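Local coordinates for probable molybdenum cofactor guanylyltransferase (Aquifex aeolicus, PDB 2E8B), which probably transfers a GMP moiety from GTP to Mo-molybdopterin, forming the molybdenum cofactor Mo-molybdopterin guanine dinucleotide with release of diphosphate, at residues S52-V57 with Y117-F122. Residues are numbered along the deposited sequence; the frame is centred on the assembly and turned at random.
Sequences SVFKEV and YVLENF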
loop_
_atom_site.group_PDB
_atom_site.type_symbol
_atom_site.label_atom_id
_atom_site.label_comp_id
_atom_site.label_asym_id
_atom_site.label_seq_id
_atom_site.Cartn_x
_atom_site.Cartn_y
_atom_site.Cartn_z
ATOM N N SER A 52 13.583 -2.442 -3.731
ATOM C CA SER A 52 14.296 -2.651 -4.989
ATOM C C SER A 52 13.876 -1.614 -6.025
ATOM O O SER A 52 14.534 -1.444 -7.050
ATOM C CB SER A 52 14.049 -4.064 -5.538
ATOM O OG SER A 52 12.741 -4.234 -6.068
ATOM N N VAL A 53 12.791 -0.907 -5.735
ATOM C CA VAL A 53 12.269 0.112 -6.639
ATOM C C VAL A 53 12.374 1.553 -6.124
ATOM O O VAL A 53 12.615 2.477 -6.907
ATOM C CB VAL A 53 10.781 -0.169 -6.973
ATOM C CG1 VAL A 53 10.182 0.994 -7.757
ATOM C CG2 VAL A 53 10.665 -1.458 -7.769
ATOM N N PHE A 54 12.204 1.748 -4.819
ATOM C CA PHE A 54 12.227 3.092 -4.244
ATOM C C PHE A 54 13.410 3.437 -3.345
ATOM O O PHE A 54 13.959 2.575 -2.658
ATOM C CB PHE A 54 10.932 3.314 -3.465
ATOM C CG PHE A 54 9.689 3.074 -4.279
ATOM C CD1 PHE A 54 9.237 4.030 -5.181
ATOM C CD2 PHE A 54 8.986 1.877 -4.157
ATOM C CE1 PHE A 54 8.095 3.801 -5.954
ATOM C CE2 PHE A 54 7.847 1.637 -4.920
ATOM C CZ PHE A 54 7.400 2.603 -5.823
ATOM N N LYS A 55 13.778 4.715 -3.344
ATOM C CA LYS A 55 14.885 5.212 -2.531
ATOM C C LYS A 55 14.532 5.107 -1.051
ATOM O O LYS A 55 15.388 4.810 -0.216
ATOM C CB LYS A 55 15.182 6.671 -2.889
ATOM C CG LYS A 55 15.415 6.895 -4.376
ATOM C CD LYS A 55 15.602 8.368 -4.734
ATOM C CE LYS A 55 16.899 8.926 -4.170
ATOM N NZ LYS A 55 17.192 10.287 -4.705
ATOM N N GLU A 56 13.267 5.354 -0.730
ATOM C CA GLU A 56 12.810 5.279 0.652
ATOM C C GLU A 56 11.521 4.475 0.764
ATOM O O GLU A 56 10.594 4.653 -0.027
ATOM C CB GLU A 56 12.592 6.683 1.215
ATOM C CG GLU A 56 13.830 7.565 1.135
ATOM C CD GLU A 56 13.678 8.858 1.908
ATOM O OE1 GLU A 56 12.687 9.583 1.671
ATOM O OE2 GLU A 56 14.557 9.151 2.748
ATOM N N VAL A 57 11.483 3.581 1.746
ATOM C CA VAL A 57 10.317 2.739 1.989
ATOM C C VAL A 57 9.994 2.764 3.475
ATOM O O VAL A 57 10.868 2.546 4.309
ATOM C CB VAL A 57 10.582 1.276 1.575
ATOM C CG1 VAL A 57 9.331 0.442 1.785
ATOM C CG2 VAL A 57 11.019 1.217 0.124
ATOM N N TYR A 117 5.173 -1.078 -13.615
ATOM C CA TYR A 117 4.168 -0.845 -14.650
ATOM C C TYR A 117 3.199 0.229 -14.171
ATOM O O TYR A 117 2.767 1.083 -14.952
ATOM C CB TYR A 117 3.386 -2.123 -14.978
ATOM C CG TYR A 117 2.488 -1.976 -16.193
ATOM C CD1 TYR A 117 3.027 -1.914 -17.477
ATOM C CD2 TYR A 117 1.102 -1.886 -16.055
ATOM C CE1 TYR A 117 2.209 -1.766 -18.598
ATOM C CE2 TYR A 117 0.273 -1.737 -17.170
ATOM C CZ TYR A 117 0.836 -1.676 -18.435
ATOM O OH TYR A 117 0.035 -1.505 -19.538
ATOM N N VAL A 118 2.867 0.195 -12.883
ATOM C CA VAL A 118 1.962 1.199 -12.339
ATOM C C VAL A 118 2.639 2.563 -12.389
ATOM O O VAL A 118 2.028 3.544 -12.806
ATOM C CB VAL A 118 1.536 0.864 -10.893
ATOM C CG1 VAL A 118 0.724 2.022 -10.303
ATOM C CG2 VAL A 118 0.684 -0.390 -10.901
ATOM N N LEU A 119 3.909 2.617 -11.995
ATOM C CA LEU A 119 4.644 3.879 -12.024
ATOM C C LEU A 119 4.694 4.465 -13.431
ATOM O O LEU A 119 4.535 5.674 -13.616
ATOM C CB LEU A 119 6.081 3.691 -11.525
ATOM C CG LEU A 119 6.277 3.437 -10.030
ATOM C CD1 LEU A 119 7.755 3.248 -9.728
ATOM C CD2 LEU A 119 5.725 4.609 -9.245
ATOM N N GLU A 120 4.939 3.608 -14.417
ATOM C CA GLU A 120 5.025 4.057 -15.803
ATOM C C GLU A 120 3.707 4.657 -16.276
ATOM O O GLU A 120 3.696 5.602 -17.063
ATOM C CB GLU A 120 5.413 2.885 -16.716
ATOM C CG GLU A 120 5.542 3.256 -18.192
ATOM C CD GLU A 120 5.882 2.064 -19.080
ATOM O OE1 GLU A 120 6.783 1.279 -18.710
ATOM O OE2 GLU A 120 5.262 1.923 -20.159
ATOM N N ASN A 121 2.601 4.111 -15.780
ATOM C CA ASN A 121 1.271 4.567 -16.172
ATOM C C ASN A 121 0.590 5.509 -15.184
ATOM O O ASN A 121 -0.620 5.732 -15.267
ATOM C CB ASN A 121 0.376 3.350 -16.410
ATOM C CG ASN A 121 0.756 2.602 -17.661
ATOM O OD1 ASN A 121 0.421 3.022 -18.768
ATOM N ND2 ASN A 121 1.476 1.497 -17.501
ATOM N N PHE A 122 1.361 6.084 -14.269
ATOM C CA PHE A 122 0.784 6.989 -13.286
ATOM C C PHE A 122 0.211 8.277 -13.878
ATOM O O PHE A 122 0.805 8.895 -14.760
ATOM C CB PHE A 122 1.819 7.356 -12.218
ATOM C CG PHE A 122 1.386 8.483 -11.322
ATOM C CD1 PHE A 122 0.199 8.396 -10.596
ATOM C CD2 PHE A 122 2.145 9.646 -11.224
ATOM C CE1 PHE A 122 -0.228 9.454 -9.787
ATOM C CE2 PHE A 122 1.727 10.705 -10.419
ATOM C CZ PHE A 122 0.537 10.609 -9.700
#
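Leu119 pushes its branched end from the last turn of helix 112-120 against Val53 and Phe54, between helix 32-51 and strand 56-61, and every contact made is apolar. CD1 does most of the touching. Leu119 CD1 meets Val53 CG1 tip to tip at 3.9 Å. The same Leu119 CD1 approaches the Phe54 ring obliquely, 3.8 Å from Phe54 CE1. Leu119 CD2 is a little farther from Phe54 CE1, at 4.1 Å. Rotation about the first bond of Val53 (chi1 172°) sets CG1 opposite the backbone nitrogen, and this one methyl serves two neighbours: besides meeting Leu119, it sits 3.6 Å above the plane of the Phe54 ring, over its centre. Val53 and Phe54 therefore present a joint surface to the leucine.

No hydrogen bond crosses between the segments; within 117-122, Asn121 is the first residue to leave helical geometry. Its ND2 bonds to the Tyr117 carbonyl oxygen O at 2.9 Å, while its own backbone N reaches that oxygen from the other face of the carbonyl plane. With chi1 of Asn121 at -71°, the amide folds back along the helix, and ND2 also lies 3.3 Å above the Tyr117 ring, over its centre.

Around this small interface, Val115 and Leu116 of the same helix touch Phe54 and Val53 respectively, and the Phe54 ring meets that of Phe101 from strand 99-104. The contact thus packs a helix of the GT-A-type nucleotidyltransferase domain against the connection leading into one of its parallel strands, away from the predicted GTP site. With all three touching residues buried, their direct attachment rests on hydrophobic burial, mainly of Leu119 CD1 against the Val53 methyl and the CE1 region of Phe54, over a small area.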